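Local structure of porin (2POR) at residues R110-A113 / P117-L120; G137-G140 / D145-Q148; E168-P173 / A179-L184. The protein forms, as a homotrimer of beta barrels, outer-membrane channels that let small hydrophilic solutes of up to about 0.6 kDa diffuse passively. All coordinates share one frame; numbering follows the deposited sequence.

Contact 1. Residues R110-A113 / P117-L120; sequences RLTA and PVLL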
# COMPACT_ATOMS: atom_id res chain seq x y z
N ARG A 110 -5.48 -17.76 11.49
CA ARG A 110 -5.39 -19.22 11.32
C ARG A 110 -5.94 -19.60 9.94
O ARG A 110 -5.26 -20.29 9.17
CB ARG A 110 -6.19 -19.95 12.43
CG ARG A 110 -6.15 -21.48 12.39
CD ARG A 110 -4.69 -21.90 12.67
NE ARG A 110 -4.43 -21.76 14.10
CZ ARG A 110 -3.28 -21.41 14.68
NH1 ARG A 110 -2.24 -21.15 13.93
NH2 ARG A 110 -3.16 -21.35 16.00
N LEU A 111 -7.13 -19.16 9.57
CA LEU A 111 -7.70 -19.44 8.27
C LEU A 111 -7.99 -18.22 7.43
O LEU A 111 -8.39 -18.34 6.26
CB LEU A 111 -8.96 -20.23 8.48
CG LEU A 111 -8.79 -21.64 8.98
CD1 LEU A 111 -10.10 -22.29 9.26
CD2 LEU A 111 -8.11 -22.43 7.90
N THR A 112 -7.79 -17.01 7.96
CA THR A 112 -8.11 -15.79 7.24
C THR A 112 -7.18 -15.70 6.04
O THR A 112 -5.98 -15.94 6.20
CB THR A 112 -7.90 -14.56 8.16
OG1 THR A 112 -8.47 -14.93 9.42
CG2 THR A 112 -8.48 -13.29 7.58
N ALA A 113 -7.64 -15.32 4.86
CA ALA A 113 -6.80 -15.27 3.68
C ALA A 113 -7.47 -14.39 2.64
O ALA A 113 -8.59 -13.90 2.88
CB ALA A 113 -6.63 -16.70 3.13
N PRO A 117 -12.55 -13.59 4.66
CA PRO A 117 -12.65 -13.03 6.00
C PRO A 117 -13.22 -14.04 6.99
O PRO A 117 -13.92 -14.99 6.59
CB PRO A 117 -13.53 -11.80 5.77
CG PRO A 117 -14.49 -12.25 4.69
CD PRO A 117 -13.56 -13.04 3.76
N VAL A 118 -12.98 -13.88 8.31
CA VAL A 118 -13.65 -14.69 9.33
C VAL A 118 -14.62 -13.75 10.12
O VAL A 118 -14.59 -12.51 9.95
CB VAL A 118 -12.60 -15.39 10.31
CG1 VAL A 118 -11.82 -16.34 9.34
CG2 VAL A 118 -11.56 -14.52 11.04
N LEU A 119 -15.48 -14.29 10.97
CA LEU A 119 -16.53 -13.58 11.69
C LEU A 119 -16.36 -13.57 13.20
O LEU A 119 -15.99 -14.60 13.79
CB LEU A 119 -17.83 -14.25 11.31
CG LEU A 119 -19.06 -13.61 11.82
CD1 LEU A 119 -19.35 -12.42 10.96
CD2 LEU A 119 -20.20 -14.55 11.74
N LEU A 120 -16.59 -12.48 13.95
CA LEU A 120 -16.48 -12.52 15.41
C LEU A 120 -17.72 -11.80 15.91
O LEU A 120 -18.06 -10.73 15.41
CB LEU A 120 -15.29 -11.76 15.92
CG LEU A 120 -15.17 -11.52 17.41
CD1 LEU A 120 -15.10 -12.85 18.14
CD2 LEU A 120 -13.92 -10.69 17.69
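The pyrrolidine ring of Pro-117 meets Thr-112 only at its backbone corner, where methyl CG2 of Thr-112 lies 4.5 Å from CA of Pro-117. Its CB points away from 110-113, and the side chain packs on Met-72 of strand 68-73 and on Ser-23 of a second subunit. Its nitrogen is 4.4 Å from the carbonyl O of Ala-113, and a proline nitrogen has no hydrogen to offer there. The flat guanidinium of Arg-110 leads away from 117-120 and gives NE to the carbonyl O of Leu-105. Closest across the contact are Thr-112 and Val-118, whose side chains cross at about a right angle. Hydroxyl OG1 of Thr-112 sits over the fork of the valine, 3.5 Å from CG2 of Val-118 and 3.6 Å from CG1 of Val-118. The threonine puts its methyl opposite its own backbone N and its hydroxyl beside that N (chi1 -44°), which brings the oxygen to the valine and the methyl to the proline. Around this pair, Leu-111 gives its carbonyl O to ND2 of Asn-116, a calcium ligand, while the backbone of Val-118 bonds to Gly-73. The contact is van der Waals in character, a hydroxyl laid on two methyls, and the hydrogen bonds of Leu-111 and Val-118, which probably help set the loop's course, go to other residues.

Contact 2. Residues G137-G140 / D145-Q148; sequences GKVG and DDAQ. With CA (calcium ion), chain D.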
# COMPACT_ATOMS: atom_id res chain seq x y z
N GLY A 137 -15.71 -22.18 5.96
CA GLY A 137 -15.53 -23.55 5.43
C GLY A 137 -15.18 -23.65 3.96
O GLY A 137 -15.03 -24.77 3.47
N LYS A 138 -15.02 -22.58 3.17
CA LYS A 138 -14.69 -22.65 1.76
C LYS A 138 -13.52 -21.75 1.47
O LYS A 138 -13.45 -20.61 1.95
CB LYS A 138 -15.80 -22.19 0.85
CG LYS A 138 -17.09 -22.94 1.07
CD LYS A 138 -16.85 -24.36 0.68
CE LYS A 138 -18.06 -25.21 0.85
NZ LYS A 138 -18.01 -26.19 -0.23
N VAL A 139 -12.60 -22.24 0.67
CA VAL A 139 -11.40 -21.52 0.32
C VAL A 139 -11.76 -20.27 -0.43
O VAL A 139 -12.61 -20.36 -1.32
CB VAL A 139 -10.49 -22.37 -0.59
CG1 VAL A 139 -9.25 -21.59 -0.97
CG2 VAL A 139 -10.00 -23.57 0.19
N GLY A 140 -11.18 -19.10 -0.10
CA GLY A 140 -11.53 -17.85 -0.78
C GLY A 140 -13.05 -17.69 -0.78
O GLY A 140 -13.76 -18.02 0.20
N ASP A 145 -13.69 -26.96 -0.43
CA ASP A 145 -13.78 -27.16 1.00
C ASP A 145 -12.52 -26.83 1.72
O ASP A 145 -11.43 -27.18 1.26
CB ASP A 145 -14.10 -28.59 1.40
CG ASP A 145 -15.53 -29.05 1.11
OD1 ASP A 145 -16.46 -28.26 1.26
OD2 ASP A 145 -15.73 -30.22 0.77
N ASP A 146 -12.66 -26.17 2.87
CA ASP A 146 -11.51 -25.74 3.64
C ASP A 146 -11.73 -26.33 5.01
O ASP A 146 -12.78 -26.89 5.32
CB ASP A 146 -11.46 -24.16 3.69
CG ASP A 146 -10.12 -23.53 4.03
OD1 ASP A 146 -9.18 -24.24 4.37
OD2 ASP A 146 -9.96 -22.31 3.95
N ALA A 147 -10.69 -26.30 5.85
CA ALA A 147 -10.87 -26.57 7.28
C ALA A 147 -11.82 -25.48 7.81
O ALA A 147 -11.87 -24.39 7.21
CB ALA A 147 -9.55 -26.43 8.03
N GLN A 148 -12.60 -25.70 8.84
CA GLN A 148 -13.49 -24.65 9.30
C GLN A 148 -13.24 -24.45 10.76
O GLN A 148 -13.22 -25.45 11.47
CB GLN A 148 -14.86 -25.09 9.05
CG GLN A 148 -15.78 -24.00 9.53
CD GLN A 148 -17.20 -24.26 9.11
OE1 GLN A 148 -17.97 -23.33 8.91
NE2 GLN A 148 -17.62 -25.50 8.85
CA CA D . -14.64 -18.36 2.17
O HOH W 1 -13.01 -22.04 6.68
O HOH W 2 -12.16 -20.85 4.57
O HOH W 3 -14.79 -16.04 1.85
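Lys-138 works at both ends: its carbonyl O binds a calcium ion while its ammonium reaches across to the carboxylate of Asp-145. The lysine side chain, bent at chi2 (-66°) and again at chi4, runs alongside Asp-145, pointing the same way. NZ of Lys-138 meets OD1 of Asp-145 at 3.0 Å in a salt bridge, coming from above the carboxylate plane (39° out of it), and also bonds to the carbonyl O of Ser-143. The metal is gripped by O of Lys-138 at 2.5 Å and by O of Gly-140 at 2.2 Å. A water, Asn-116, both carboxylate oxygens of Asp-136 and Asn-20 of a second subunit complete its shell, so this loop helps join two monomers. Between the segments, the amide N of Asp-146 gives a hydrogen bond of 2.8 Å to O of Gly-137, approaching 49° above the carbonyl plane. One water takes the N-H of Gly-137 and donates to O of Ala-147. A second donates to O of Lys-138 at 2.9 Å and to OD2 of Asp-146 at 2.7 Å. The side chains of Val-139 and Asp-146 cross at about a right angle, with CG2 of Val-139 against CB and CG of Asp-146. Gly-137 has a positive phi, and a CB there would probably come tight against the side chain of Gln-148. Water-linked to a calcium-binding carbonyl, the carboxylate of Asp-146 may add some negative charge from the second shell, while the salt bridge joins the two limbs of the loop.

Contact 3. Residues E168-P173 / A179-L184; sequences EKIDSP and ADMEQL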
# COMPACT_ATOMS: atom_id res chain seq x y z
N GLU A 168 -12.62 -23.93 21.59
CA GLU A 168 -12.26 -23.73 20.20
C GLU A 168 -12.11 -25.04 19.43
O GLU A 168 -11.60 -26.03 19.97
CB GLU A 168 -10.95 -23.02 20.13
CG GLU A 168 -10.73 -21.78 20.99
CD GLU A 168 -9.45 -21.08 20.59
OE1 GLU A 168 -9.45 -20.38 19.58
OE2 GLU A 168 -8.45 -21.21 21.26
N LYS A 169 -12.50 -25.07 18.17
CA LYS A 169 -12.26 -26.25 17.36
C LYS A 169 -12.02 -25.97 15.87
O LYS A 169 -12.43 -24.93 15.33
CB LYS A 169 -13.42 -27.19 17.52
CG LYS A 169 -14.69 -26.60 17.03
CD LYS A 169 -15.58 -27.79 17.06
CE LYS A 169 -16.39 -27.68 15.78
NZ LYS A 169 -17.01 -28.97 15.50
N ILE A 170 -11.25 -26.86 15.21
CA ILE A 170 -11.01 -26.80 13.76
C ILE A 170 -11.46 -28.16 13.18
O ILE A 170 -11.02 -29.21 13.63
CB ILE A 170 -9.50 -26.54 13.39
CG1 ILE A 170 -8.95 -25.25 14.01
CG2 ILE A 170 -9.42 -26.49 11.85
CD1 ILE A 170 -7.48 -24.98 13.71
N ASP A 171 -12.41 -28.16 12.28
CA ASP A 171 -12.85 -29.31 11.53
C ASP A 171 -12.10 -29.41 10.23
O ASP A 171 -12.11 -28.50 9.40
CB ASP A 171 -14.30 -29.25 11.17
CG ASP A 171 -15.18 -29.26 12.40
OD1 ASP A 171 -14.77 -29.79 13.44
OD2 ASP A 171 -16.28 -28.71 12.30
N SER A 172 -11.48 -30.57 10.08
CA SER A 172 -10.67 -30.91 8.93
C SER A 172 -11.55 -31.20 7.74
O SER A 172 -12.56 -31.88 7.91
CB SER A 172 -9.85 -32.15 9.20
OG SER A 172 -9.10 -32.37 8.02
N PRO A 173 -11.24 -30.79 6.52
CA PRO A 173 -11.98 -31.22 5.35
C PRO A 173 -11.65 -32.68 5.08
O PRO A 173 -12.48 -33.31 4.44
CB PRO A 173 -11.54 -30.30 4.26
CG PRO A 173 -10.09 -30.08 4.58
CD PRO A 173 -10.02 -30.09 6.13
N ALA A 179 -6.06 -34.33 11.15
CA ALA A 179 -7.00 -34.67 12.19
C ALA A 179 -7.79 -33.43 12.59
O ALA A 179 -7.31 -32.30 12.47
CB ALA A 179 -6.29 -35.15 13.45
N ASP A 180 -9.00 -33.60 13.06
CA ASP A 180 -9.74 -32.52 13.72
C ASP A 180 -9.03 -32.07 14.99
O ASP A 180 -8.37 -32.88 15.65
CB ASP A 180 -11.09 -32.99 14.14
CG ASP A 180 -12.05 -33.28 13.02
OD1 ASP A 180 -11.85 -32.79 11.92
OD2 ASP A 180 -13.02 -33.98 13.28
N MET A 181 -9.16 -30.79 15.39
CA MET A 181 -8.45 -30.30 16.55
C MET A 181 -9.45 -29.60 17.49
O MET A 181 -10.51 -29.16 17.03
CB MET A 181 -7.37 -29.30 16.12
CG MET A 181 -6.41 -29.78 15.02
SD MET A 181 -4.94 -28.80 14.76
CE MET A 181 -5.29 -28.54 13.07
N GLU A 182 -9.18 -29.52 18.78
CA GLU A 182 -10.03 -28.77 19.69
C GLU A 182 -9.19 -28.35 20.86
O GLU A 182 -8.11 -28.93 21.08
CB GLU A 182 -11.19 -29.56 20.20
CG GLU A 182 -10.80 -30.80 20.96
CD GLU A 182 -11.94 -31.42 21.75
OE1 GLU A 182 -13.04 -31.58 21.22
OE2 GLU A 182 -11.69 -31.72 22.92
N GLN A 183 -9.62 -27.31 21.59
CA GLN A 183 -8.89 -26.83 22.75
C GLN A 183 -9.91 -26.16 23.66
O GLN A 183 -10.81 -25.47 23.17
CB GLN A 183 -7.83 -25.84 22.30
CG GLN A 183 -6.92 -25.35 23.39
CD GLN A 183 -5.83 -24.52 22.78
OE1 GLN A 183 -4.95 -25.08 22.16
NE2 GLN A 183 -5.71 -23.21 22.84
N LEU A 184 -9.78 -26.41 24.94
CA LEU A 184 -10.62 -25.81 25.96
C LEU A 184 -9.73 -24.91 26.77
O LEU A 184 -8.61 -25.32 27.07
CB LEU A 184 -11.20 -26.85 26.88
CG LEU A 184 -12.02 -26.31 28.08
CD1 LEU A 184 -13.48 -26.02 27.69
CD2 LEU A 184 -11.94 -27.33 29.19
O HOH W 4 -13.88 -33.13 9.91
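Asp-180 accepts the amide N-H of Ser-172 on OD1 at 2.9 Å, in a nearly straight bond (169°) almost along the C-O direction. CG of Asp-180 lies opposite its own carbonyl carbon (chi1 -68°), carrying the carboxylate over to Ser-172. CB of Ser-172 packs against the same oxygen, and a water bridges OD1 of Asp-180 to O of Ser-172. A leucine in place of Asp-180 would probably leave the amide of Ser-172 without its acceptor and the bridging water with one hold fewer. Next to it, OD1 of Asp-171 lies 4.5 Å from OD1 of Asp-180, a like-charge approach probably eased by Lys-169, whose NZ bonds OD1 of Asp-171 through the syn lone pair. Two hydrogen-bonded antiparallel pairs, Ile-170 with Met-181 and Glu-168 with Gln-183, flank the non-hydrogen-bonded pair Lys-169 and Glu-182. CD1 of Ile-170 touches CE of Met-181. The side chains of Glu-168 and Gln-183 run side by side, but their polar ends bind elsewhere, Glu-168 to Thr-106 and Leu-105, Gln-183 to Glu-185 and His-229. Between strands 148-158 and 195-207 the hairpin continues the barrel wall, its Glu-168 and Ile-170 face against the loop before strand 118-125.

The three contacts follow one another along the chain at one end of the 16-stranded antiparallel barrel. Centres of contacts 1 and 2 are about 10 Å apart, those of 2 and 3 about 13 Å, and those of 1 and 3 about 15 Å. Leu-111 packs on Ala-147 and Gln-148, Arg-110 on Ile-170, and N of Gln-148 probably bonds to O of Asp-171 where strand 148-158 starts. Contacts 1 and 2 touch the second subunit and share the calcium region through Asn-116, whereas contact 3 stays within one monomer. Contacts 1 and 3 thus relate the loop before strand 118-125 and the hairpin to the barrel wall, while contact 2, at the calcium, joins its loop to a neighbouring subunit.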